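Local coordinates for protein subclass B1 metallo-beta-lactamase (Myroides odoratimimus, PDB 6T5L) that hydrolyses beta-lactam antibiotics, probably including carbapenems, as a zinc-dependent metallo-beta-lactamase of subclass B1, at residues S16-Q21 with I26-S31; N79-T82 with E88-G91; I122-D127 with T162-V167; L143-D146 with K151-A154. All coordinates share one frame; numbering follows the deposited sequence. Where two conformers were deposited one is given.

Interaction 1: S16-Q21 with I26-S31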
loop_
_atom_site.group_PDB
_atom_site.type_symbol
_atom_site.label_atom_id
_atom_site.label_comp_id
_atom_site.label_asym_id
_atom_site.label_seq_id
_atom_site.Cartn_x
_atom_site.Cartn_y
_atom_site.Cartn_z
ATOM N N SER A 16 11.845 10.993 -10.350
ATOM C CA SER A 16 10.450 11.150 -9.968
ATOM C C SER A 16 9.985 12.597 -10.042
ATOM O O SER A 16 10.680 13.506 -9.585
ATOM C CB SER A 16 10.204 10.643 -8.553
ATOM O OG SER A 16 10.487 11.661 -7.625
ATOM N N LEU A 17 8.795 12.798 -10.599
ATOM C CA LEU A 17 8.155 14.106 -10.646
ATOM C C LEU A 17 7.119 14.190 -9.546
ATOM O O LEU A 17 6.358 13.236 -9.341
ATOM C CB LEU A 17 7.450 14.348 -11.972
ATOM C CG LEU A 17 8.257 14.341 -13.248
ATOM C CD1 LEU A 17 7.267 14.485 -14.413
ATOM C CD2 LEU A 17 9.317 15.467 -13.260
ATOM N N ILE A 18 7.116 15.301 -8.820
ATOM C CA ILE A 18 6.003 15.602 -7.928
ATOM C C ILE A 18 4.839 16.058 -8.795
ATOM O O ILE A 18 4.964 17.022 -9.539
ATOM C CB ILE A 18 6.380 16.697 -6.920
ATOM C CG1 ILE A 18 7.467 16.211 -5.958
ATOM C CG2 ILE A 18 5.096 17.207 -6.207
ATOM C CD1 ILE A 18 8.329 17.344 -5.423
ATOM N N VAL A 19 3.718 15.356 -8.751
ATOM C CA VAL A 19 2.616 15.801 -9.596
ATOM C C VAL A 19 1.470 16.416 -8.804
ATOM O O VAL A 19 0.525 16.894 -9.411
ATOM C CB VAL A 19 2.121 14.652 -10.479
ATOM C CG1 VAL A 19 3.219 14.297 -11.466
ATOM C CG2 VAL A 19 1.725 13.511 -9.608
ATOM N N TYR A 20 1.536 16.432 -7.477
ATOM C CA TYR A 20 0.505 17.035 -6.622
ATOM C C TYR A 20 1.121 17.203 -5.249
ATOM O O TYR A 20 1.784 16.282 -4.759
ATOM C CB TYR A 20 -0.740 16.148 -6.563
ATOM C CG TYR A 20 -1.866 16.672 -5.675
ATOM C CD1 TYR A 20 -1.896 16.408 -4.303
ATOM C CD2 TYR A 20 -2.902 17.397 -6.214
ATOM C CE1 TYR A 20 -2.930 16.883 -3.505
ATOM C CE2 TYR A 20 -3.919 17.881 -5.449
ATOM C CZ TYR A 20 -3.954 17.616 -4.086
ATOM O OH TYR A 20 -5.014 18.104 -3.301
ATOM N N GLN A 21 0.914 18.340 -4.604
ATOM C CA GLN A 21 1.453 18.503 -3.261
ATOM C C GLN A 21 0.701 19.594 -2.511
ATOM O O GLN A 21 0.467 20.702 -3.026
ATOM C CB GLN A 21 2.950 18.835 -3.298
ATOM C CG GLN A 21 3.582 19.107 -1.934
ATOM C CD GLN A 21 5.090 19.333 -2.012
ATOM O OE1 GLN A 21 5.595 19.930 -2.966
ATOM N NE2 GLN A 21 5.809 18.878 -0.990
ATOM N N ILE A 26 0.946 14.262 -0.739
ATOM C CA ILE A 26 1.948 14.361 -1.804
ATOM C C ILE A 26 1.825 13.181 -2.747
ATOM O O ILE A 26 1.675 12.027 -2.301
ATOM C CB ILE A 26 3.372 14.402 -1.241
ATOM C CG1 ILE A 26 3.543 15.674 -0.413
ATOM C CG2 ILE A 26 4.454 14.439 -2.378
ATOM C CD1 ILE A 26 4.483 15.493 0.673
ATOM N N ILE A 27 1.897 13.463 -4.054
ATOM C CA ILE A 27 1.885 12.401 -5.059
ATOM C C ILE A 27 3.147 12.547 -5.898
ATOM O O ILE A 27 3.371 13.605 -6.487
ATOM C CB ILE A 27 0.633 12.444 -5.942
ATOM C CG1 ILE A 27 -0.621 12.380 -5.081
ATOM C CG2 ILE A 27 0.580 11.261 -6.907
ATOM C CD1 ILE A 27 -1.907 12.379 -5.883
ATOM N N ASN A 28 3.955 11.484 -5.950
ATOM C CA ASN A 28 5.144 11.411 -6.782
ATOM C C ASN A 28 4.900 10.451 -7.936
ATOM O O ASN A 28 4.433 9.315 -7.726
ATOM C CB ASN A 28 6.377 10.936 -6.007
ATOM C CG ASN A 28 6.739 11.854 -4.893
ATOM O OD1 ASN A 28 6.845 13.053 -5.081
ATOM N ND2 ASN A 28 6.855 11.299 -3.687
ATOM N N LYS A 29 5.200 10.923 -9.146
ATOM C CA LYS A 29 5.183 10.085 -10.325
ATOM C C LYS A 29 6.537 9.391 -10.460
ATOM O O LYS A 29 7.557 10.057 -10.628
ATOM C CB LYS A 29 4.874 10.929 -11.565
ATOM C CG LYS A 29 4.823 10.042 -12.849
ATOM C CD LYS A 29 4.264 10.765 -14.078
ATOM C CE LYS A 29 4.214 9.770 -15.201
ATOM N NZ LYS A 29 3.569 10.335 -16.410
ATOM N N LEU A 30 6.557 8.064 -10.376
ATOM C CA LEU A 30 7.813 7.303 -10.479
ATOM C C LEU A 30 8.047 6.676 -11.849
ATOM O O LEU A 30 9.195 6.440 -12.217
ATOM C CB LEU A 30 7.824 6.165 -9.420
ATOM C CG LEU A 30 7.494 6.551 -7.978
ATOM C CD1 LEU A 30 7.778 5.382 -7.032
ATOM C CD2 LEU A 30 8.325 7.803 -7.640
ATOM N N SER A 31 6.995 6.352 -12.585
ATOM C CA SER A 31 7.087 5.824 -13.956
ATOM C C SER A 31 5.821 6.282 -14.691
ATOM O O SER A 31 4.993 7.016 -14.130
ATOM C CB SER A 31 7.154 4.289 -13.969
ATOM O OG SER A 31 5.829 3.743 -13.580
#

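Interaction 2: N79-T82 with E88-G91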
loop_
_atom_site.group_PDB
_atom_site.type_symbol
_atom_site.label_atom_id
_atom_site.label_comp_id
_atom_site.label_asym_id
_atom_site.label_seq_id
_atom_site.Cartn_x
_atom_site.Cartn_y
_atom_site.Cartn_z
ATOM N N ASN A 79 -10.037 13.128 -5.989
ATOM C CA ASN A 79 -10.234 14.278 -6.866
ATOM C C ASN A 79 -9.032 14.464 -7.777
ATOM O O ASN A 79 -9.186 14.774 -8.961
ATOM C CB ASN A 79 -10.496 15.527 -6.021
ATOM C CG ASN A 79 -11.967 15.597 -5.480
ATOM O OD1 ASN A 79 -12.872 14.912 -5.980
ATOM N ND2 ASN A 79 -12.175 16.404 -4.468
ATOM N N PHE A 80 -7.812 14.229 -7.272
ATOM C CA PHE A 80 -6.667 14.303 -8.181
ATOM C C PHE A 80 -6.775 13.273 -9.308
ATOM O O PHE A 80 -6.473 13.558 -10.476
ATOM C CB PHE A 80 -5.372 14.097 -7.421
ATOM C CG PHE A 80 -4.163 13.844 -8.311
ATOM C CD1 PHE A 80 -3.444 14.889 -8.845
ATOM C CD2 PHE A 80 -3.749 12.557 -8.580
ATOM C CE1 PHE A 80 -2.307 14.660 -9.634
ATOM C CE2 PHE A 80 -2.611 12.306 -9.373
ATOM C CZ PHE A 80 -1.898 13.357 -9.907
ATOM N N VAL A 81 -7.149 12.052 -8.970
ATOM C CA VAL A 81 -7.246 11.049 -10.022
ATOM C C VAL A 81 -8.294 11.460 -11.046
ATOM O O VAL A 81 -8.052 11.409 -12.261
ATOM C CB VAL A 81 -7.548 9.658 -9.427
ATOM C CG1 VAL A 81 -7.856 8.688 -10.558
ATOM C CG2 VAL A 81 -6.369 9.177 -8.570
ATOM N N THR A 82 -9.450 11.946 -10.574
ATOM C CA THR A 82 -10.551 12.257 -11.473
ATOM C C THR A 82 -10.197 13.428 -12.356
ATOM O O THR A 82 -10.318 13.354 -13.581
ATOM C CB THR A 82 -11.805 12.553 -10.675
ATOM O OG1 THR A 82 -12.183 11.373 -9.993
ATOM C CG2 THR A 82 -12.974 13.070 -11.579
ATOM N N GLU A 88 -10.625 6.844 -13.575
ATOM C CA GLU A 88 -11.521 6.224 -12.628
ATOM C C GLU A 88 -10.682 5.309 -11.736
ATOM O O GLU A 88 -9.793 4.580 -12.222
ATOM C CB GLU A 88 -12.594 5.444 -13.376
ATOM C CG GLU A 88 -13.452 4.546 -12.491
ATOM C CD GLU A 88 -14.399 3.618 -13.273
ATOM O OE1 GLU A 88 -15.038 2.756 -12.612
ATOM O OE2 GLU A 88 -14.499 3.722 -14.514
ATOM N N ILE A 89 -10.947 5.337 -10.445
ATOM C CA ILE A 89 -10.326 4.373 -9.544
ATOM C C ILE A 89 -11.201 3.137 -9.547
ATOM O O ILE A 89 -12.354 3.212 -9.121
ATOM C CB ILE A 89 -10.179 4.920 -8.113
ATOM C CG1 ILE A 89 -9.292 6.154 -8.108
ATOM C CG2 ILE A 89 -9.619 3.772 -7.236
ATOM C CD1 ILE A 89 -9.432 6.990 -6.815
ATOM N N ILE A 90 -10.656 1.992 -9.960
ATOM C CA ILE A 90 -11.477 0.796 -10.084
ATOM C C ILE A 90 -11.360 -0.131 -8.902
ATOM O O ILE A 90 -12.099 -1.127 -8.839
ATOM C CB ILE A 90 -11.182 -0.020 -11.368
ATOM C CG1 ILE A 90 -9.709 -0.458 -11.489
ATOM C CG2 ILE A 90 -11.493 0.844 -12.579
ATOM C CD1 ILE A 90 -9.481 -1.437 -12.695
ATOM N N GLY A 91 -10.507 0.167 -7.941
ATOM C CA GLY A 91 -10.355 -0.755 -6.828
ATOM C C GLY A 91 -9.399 -0.201 -5.797
ATOM O O GLY A 91 -8.426 0.446 -6.151
#

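Interaction 3: I122-D127 with T162-V167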
loop_
_atom_site.group_PDB
_atom_site.type_symbol
_atom_site.label_atom_id
_atom_site.label_comp_id
_atom_site.label_asym_id
_atom_site.label_seq_id
_atom_site.Cartn_x
_atom_site.Cartn_y
_atom_site.Cartn_z
ATOM N N ILE A 122 -9.828 -9.030 6.990
ATOM C CA ILE A 122 -11.210 -8.831 7.447
ATOM C C ILE A 122 -11.376 -9.329 8.861
ATOM O O ILE A 122 -12.068 -8.707 9.680
ATOM C CB ILE A 122 -12.215 -9.523 6.501
ATOM C CG1 ILE A 122 -12.110 -8.900 5.085
ATOM C CG2 ILE A 122 -13.751 -9.492 7.061
ATOM C CD1 ILE A 122 -13.062 -9.530 4.080
ATOM N N GLU A 123 -10.793 -10.485 9.157
ATOM C CA GLU A 123 -10.928 -11.064 10.484
ATOM C C GLU A 123 -10.259 -10.182 11.538
ATOM O O GLU A 123 -10.817 -9.941 12.613
ATOM C CB GLU A 123 -10.335 -12.469 10.473
ATOM C CG GLU A 123 -10.400 -13.169 11.821
ATOM C CD GLU A 123 -9.359 -14.257 11.963
ATOM O OE1 GLU A 123 -8.668 -14.290 13.006
ATOM O OE2 GLU A 123 -9.236 -15.078 11.031
ATOM N N LEU A 124 -9.064 -9.680 11.247
ATOM C CA LEU A 124 -8.385 -8.848 12.231
ATOM C C LEU A 124 -9.119 -7.529 12.414
ATOM O O LEU A 124 -9.229 -7.020 13.525
ATOM C CB LEU A 124 -6.928 -8.625 11.805
ATOM C CG LEU A 124 -6.108 -9.929 11.804
ATOM C CD1 LEU A 124 -4.677 -9.715 11.272
ATOM C CD2 LEU A 124 -6.075 -10.544 13.231
ATOM N N LEU A 125 -9.607 -6.946 11.337
ATOM C CA LEU A 125 -10.447 -5.764 11.483
ATOM C C LEU A 125 -11.652 -6.051 12.367
ATOM O O LEU A 125 -12.003 -5.234 13.233
ATOM C CB LEU A 125 -10.871 -5.285 10.129
ATOM C CG LEU A 125 -9.874 -4.276 9.566
ATOM C CD1 LEU A 125 -10.249 -4.088 8.094
ATOM C CD2 LEU A 125 -9.906 -2.998 10.404
ATOM N N LYS A 126 -12.270 -7.231 12.209
ATOM C CA LYS A 126 -13.456 -7.522 12.996
ATOM C C LYS A 126 -13.080 -7.808 14.436
ATOM O O LYS A 126 -13.795 -7.416 15.361
ATOM C CB LYS A 126 -14.227 -8.691 12.397
ATOM C CG LYS A 126 -15.547 -8.957 13.111
ATOM N N ASP A 127 -11.962 -8.502 14.645
ATOM C CA ASP A 127 -11.430 -8.659 15.990
ATOM C C ASP A 127 -11.281 -7.303 16.663
ATOM O O ASP A 127 -11.447 -7.188 17.876
ATOM C CB ASP A 127 -10.074 -9.374 15.942
ATOM C CG ASP A 127 -10.188 -10.870 15.628
ATOM O OD1 ASP A 127 -11.327 -11.405 15.593
ATOM O OD2 ASP A 127 -9.117 -11.503 15.410
ATOM N N THR A 162 2.505 -7.225 10.357
ATOM C CA THR A 162 1.295 -7.778 10.953
ATOM C C THR A 162 1.169 -9.207 10.478
ATOM O O THR A 162 1.891 -9.620 9.580
ATOM C CB THR A 162 0.015 -7.050 10.498
ATOM O OG1 THR A 162 -0.025 -7.107 9.055
ATOM C CG2 THR A 162 -0.016 -5.581 10.959
ATOM N N LYS A 163 0.113 -9.890 10.921
ATOM C CA LYS A 163 -0.139 -11.261 10.498
ATOM C C LYS A 163 -0.740 -11.372 9.093
ATOM O O LYS A 163 -0.606 -12.443 8.468
ATOM C CB LYS A 163 -1.066 -11.948 11.507
ATOM C CG LYS A 163 -0.610 -11.858 12.982
ATOM C CD LYS A 163 -1.035 -13.039 13.850
ATOM C CE LYS A 163 -0.227 -13.040 15.157
ATOM N NZ LYS A 163 1.113 -13.710 15.036
ATOM N N ASP A 164 -1.342 -10.289 8.592
ATOM C CA ASP A 164 -2.104 -10.248 7.356
ATOM C C ASP A 164 -1.423 -9.517 6.222
ATOM O O ASP A 164 -1.968 -9.489 5.119
ATOM C CB ASP A 164 -3.471 -9.602 7.639
ATOM C CG ASP A 164 -3.394 -8.083 8.057
ATOM O OD1 ASP A 164 -2.561 -7.653 8.883
ATOM O OD2 ASP A 164 -4.253 -7.322 7.548
ATOM N N ASN A 165 -0.243 -8.942 6.458
ATOM C CA ASN A 165 0.291 -7.981 5.511
ATOM C C ASN A 165 0.442 -8.645 4.130
ATOM O O ASN A 165 0.953 -9.777 4.012
ATOM C CB ASN A 165 1.615 -7.381 6.013
ATOM C CG ASN A 165 2.604 -8.375 6.617
ATOM O OD1 ASN A 165 3.441 -7.942 7.427
ATOM N ND2 ASN A 165 2.530 -9.633 6.272
ATOM N N VAL A 166 -0.055 -7.954 3.066
ATOM C CA VAL A 166 0.115 -8.370 1.670
ATOM C C VAL A 166 0.999 -7.355 0.903
ATOM O O VAL A 166 1.192 -6.207 1.374
ATOM C CB VAL A 166 -1.236 -8.554 0.941
ATOM C CG1 VAL A 166 -2.078 -9.646 1.559
ATOM C CG2 VAL A 166 -2.129 -7.273 0.852
ATOM N N VAL A 167 1.470 -7.790 -0.325
ATOM C CA VAL A 167 2.383 -7.021 -1.175
ATOM C C VAL A 167 1.707 -6.772 -2.527
ATOM O O VAL A 167 1.028 -7.654 -3.067
ATOM C CB VAL A 167 3.728 -7.770 -1.295
ATOM C CG1 VAL A 167 4.798 -6.972 -2.083
ATOM C CG2 VAL A 167 4.241 -8.024 0.102
#

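Interaction 4: L143-D146 with K151-A154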
loop_
_atom_site.group_PDB
_atom_site.type_symbol
_atom_site.label_atom_id
_atom_site.label_comp_id
_atom_site.label_asym_id
_atom_site.label_seq_id
_atom_site.Cartn_x
_atom_site.Cartn_y
_atom_site.Cartn_z
ATOM N N LEU A 143 -4.492 -12.158 -5.301
ATOM C CA LEU A 143 -5.512 -11.395 -6.005
ATOM C C LEU A 143 -4.907 -10.977 -7.334
ATOM O O LEU A 143 -3.771 -10.493 -7.377
ATOM C CB LEU A 143 -5.954 -10.153 -5.218
ATOM C CG LEU A 143 -6.863 -9.174 -5.980
ATOM C CD1 LEU A 143 -8.377 -9.709 -6.111
ATOM C CD2 LEU A 143 -6.849 -7.763 -5.401
ATOM N N THR A 144 -5.660 -11.167 -8.409
ATOM C CA THR A 144 -5.299 -10.723 -9.753
ATOM C C THR A 144 -6.421 -9.785 -10.170
ATOM O O THR A 144 -7.599 -10.160 -10.100
ATOM C CB THR A 144 -5.175 -11.891 -10.728
ATOM O OG1 THR A 144 -4.186 -12.791 -10.222
ATOM C CG2 THR A 144 -4.781 -11.412 -12.141
ATOM N N LEU A 145 -6.075 -8.561 -10.499
ATOM C CA LEU A 145 -7.051 -7.623 -11.018
ATOM C C LEU A 145 -6.617 -7.134 -12.384
ATOM O O LEU A 145 -5.451 -6.768 -12.572
ATOM C CB LEU A 145 -7.239 -6.413 -10.135
ATOM C CG LEU A 145 -8.305 -6.386 -9.073
ATOM C CD1 LEU A 145 -8.134 -4.973 -8.426
ATOM C CD2 LEU A 145 -9.741 -6.629 -9.628
ATOM N N ASP A 146 -7.581 -7.095 -13.318
ATOM C CA ASP A 146 -7.371 -6.414 -14.596
ATOM C C ASP A 146 -7.437 -4.891 -14.424
ATOM O O ASP A 146 -8.382 -4.361 -13.837
ATOM C CB ASP A 146 -8.399 -6.868 -15.627
ATOM C CG ASP A 146 -8.171 -8.304 -16.084
ATOM O OD1 ASP A 146 -7.044 -8.645 -16.495
ATOM O OD2 ASP A 146 -9.123 -9.099 -16.022
ATOM N N LYS A 151 -2.234 -5.962 -15.789
ATOM C CA LYS A 151 -2.713 -6.678 -14.629
ATOM C C LYS A 151 -1.943 -6.190 -13.419
ATOM O O LYS A 151 -0.810 -5.720 -13.544
ATOM C CB LYS A 151 -2.553 -8.170 -14.819
ATOM C CG LYS A 151 -3.734 -8.803 -15.495
ATOM C CD LYS A 151 -3.399 -10.233 -15.906
ATOM C CE LYS A 151 -4.515 -10.820 -16.724
ATOM N NZ LYS A 151 -4.229 -12.240 -17.008
ATOM N N VAL A 152 -2.620 -6.216 -12.277
ATOM C CA VAL A 152 -2.083 -5.823 -10.990
ATOM C C VAL A 152 -2.450 -6.909 -9.982
ATOM O O VAL A 152 -3.512 -7.545 -10.071
ATOM C CB VAL A 152 -2.612 -4.427 -10.560
ATOM C CG1 VAL A 152 -4.032 -4.463 -10.024
ATOM C CG2 VAL A 152 -1.678 -3.837 -9.523
ATOM N N TYR A 153 -1.555 -7.124 -9.026
ATOM C CA TYR A 153 -1.559 -8.283 -8.137
ATOM C C TYR A 153 -1.406 -7.826 -6.689
ATOM O O TYR A 153 -0.749 -6.816 -6.390
ATOM C CB TYR A 153 -0.409 -9.267 -8.502
ATOM C CG TYR A 153 -0.413 -9.762 -9.943
ATOM C CD1 TYR A 153 0.157 -9.008 -10.977
ATOM C CD2 TYR A 153 -0.972 -10.985 -10.265
ATOM C CE1 TYR A 153 0.127 -9.447 -12.268
ATOM C CE2 TYR A 153 -1.006 -11.431 -11.548
ATOM C CZ TYR A 153 -0.450 -10.664 -12.558
ATOM O OH TYR A 153 -0.460 -11.082 -13.870
ATOM N N ALA A 154 -1.981 -8.585 -5.783
ATOM C CA ALA A 154 -1.672 -8.477 -4.357
ATOM C C ALA A 154 -1.375 -9.897 -3.954
ATOM O O ALA A 154 -2.033 -10.803 -4.461
ATOM C CB ALA A 154 -2.837 -7.921 -3.500
#

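Interaction 1: S16-Q21 with I26-S31
The carbonyl oxygen O of L17 accepts the shortest bond of this hairpin, from N of K29 at 2.6 Å, and CA of N28 leans on the same oxygen at 3.4 Å. Segments 16-21 and 26-31 are the antiparallel arms of a beta hairpin at one border of the six-stranded sheet, and their ladder carries a classic beta bulge: V19 and Y20 both face I27. The bond from N of V19 to O of I27 and the nearly straight return from N of I27 to O of Y20 (N-H...O 170°) both tie the bulge to I27. The extra residue sets the branched V19 beside the bonded pair, where its CG2 meets CG2 of I27 at 3.7 Å and its CG1 meets CB of K29 at 3.8 Å. The V19 and I27 side chains cross at about a right angle. I27 and Y20 lie on the face that helix 71-83 covers: F80 packs against both, and OH of Y20 bonds to E76, so an aromatic residue with a polar end suits this border. On the other face Q21 and I26 run side by side, CG of Q21 lying 3.8 Å from CG1 of I26. With CG anti to the backbone N (chi1 176°) and an extended chain, the glutamine lays CG and then its amide NE2 along the isoleucine. N28 likewise lies alongside I18; its amide ND2 bonds to E36 on strand 34-41, while its other amide atom, OD1, rests 3.3 Å from CG1 of I18.

Interaction 2: N79-T82 with E88-G91
V81 lays its CB and both its methyls over the end of the I89 side chain, the two side chains crossing at about a right angle. CG1 of V81 comes within 3.8 Å of CG1 of I89, and CB of V81 sits 4.1 Å from that same methylene. V81 points from helix 71-83 toward strand 88-93. The CB of I89 does not aim at the helix; it is the outer branch that turns back, CG1 standing opposite the carbonyl carbon (chi1 -61°) and carrying CD1 to within 4.2 Å of both CB and CG2 of V81. The contact between these two buried side chains is apolar and rests on van der Waals packing, and beta-branched residues serve it well because their stiff, broad side chains keep few other shapes. The valine is short enough to bring the helix close to the strand; the longer isoleucine spans the remaining distance. Around the pair the apolar layer goes on: V81 also meets V62, and I89 packs on V64 and I113. The strand itself is fastened by its backbone, E88 bonding to N60 and V62, and G91 to V64. A backbone bond between V81 and S87 joins the helix to the turn that leads into the strand. Strand 61-65, helix 71-83 and strand 88-93, with the two strands parallel neighbours in one sheet, make up a beta-alpha-beta crossover, and V81 on I89 is the helix-on-sheet packing that belongs to this unit.

Interaction 3: I122-D127 with T162-V167
The helix of 122-127 passes an irregular loop, 162-167, without touching it by backbone, the CA atoms of L124 and D164 remaining 8.1 Å apart. A single leucine bridges that gap. L124 points at the loop, and its CD1 settles against the flank of D164, equally close to CB, CG and OD1 at 3.8 Å; the same methyl lies 4.3 Å from CB of K163. The carboxylate that the methyl rests on has polar partners at both oxygens. OD1 of D164 accepts a bond from OG1 of T162 at 2.6 Å, arriving 38° out of the carboxylate plane, and OD2 bonds to OG1 of T121 at the head of the same helix as L124. The aspartate reaches these partners with CG tucked between its own backbone N and carbonyl carbon (chi1 66°). K163 offers the helix its first methylene, then leads its chain away to a salt bridge with E159. T162 follows the zinc ligand H161 directly, and both T162 and D164 pack on H96, a second ligand of that zinc. Tied to helix 119-127 by leucine and threonine, and with its side chain about 7 Å from a zinc ion, D164 is placed as a second-shell residue, probably helping to support the H96 side of the metal site of this metallo-beta-lactamase.

Interaction 4: L143-D146 with K151-A154
K151 runs along D146 on the outer face of a beta hairpin, the two side chains side by side. Its CB lies 3.9 Å from the backbone O of L145, CG meets OD1 of D146 at 3.5 Å, CD lies between OD1 of D146 (4.0 Å) and CG2 of T144 (4.2 Å), and CE comes to 3.3 Å from OD1 of D146. NZ, at the end of an extended chain, stays 4.6 Å from that oxygen, beyond a salt bridge. On the same face T144 stands alongside Y153, its OG1 3.7 Å from CD2 of the ring. Beneath them the strands pair antiparallel through four backbone bonds, that from N of L145 to O of V152 being nearly straight (172°). The opposite face is apolar: CB of L145 touches CG1 of V152 at 3.8 Å, V152 continues onto V63 and F65, and L143 onto Y116 and I93. A154, paired with L143, meets that residue's CB with its own and also packs on I93. The chemistry is thus split: backbone bonds and buried hydrocarbon probably give the hairpin most of its hold, while the lysine and aspartate on the exposed side would probably add only a weak, longer-range attraction.

Overall arrangement
From the N terminus, interaction 1 closes a short hairpin at one border of the six-stranded sheet, and interaction 2 then closes the turn between helix 71-83 and strand 88-93 at its other border. The two meet at helix 71-83, which lies over one face of the hairpin. Interaction 3 closes a much longer loop, from helix 119-127 to the segment that follows H161, and the whole hairpin of interaction 4 lies within that loop; no contacts cross. Interaction 4 forms the edge of the second, five-stranded sheet. Its D146 touches I90 of interaction 2, linking the sheets, and its A154 touches V167 of interaction 3, leading from that edge toward the zinc site.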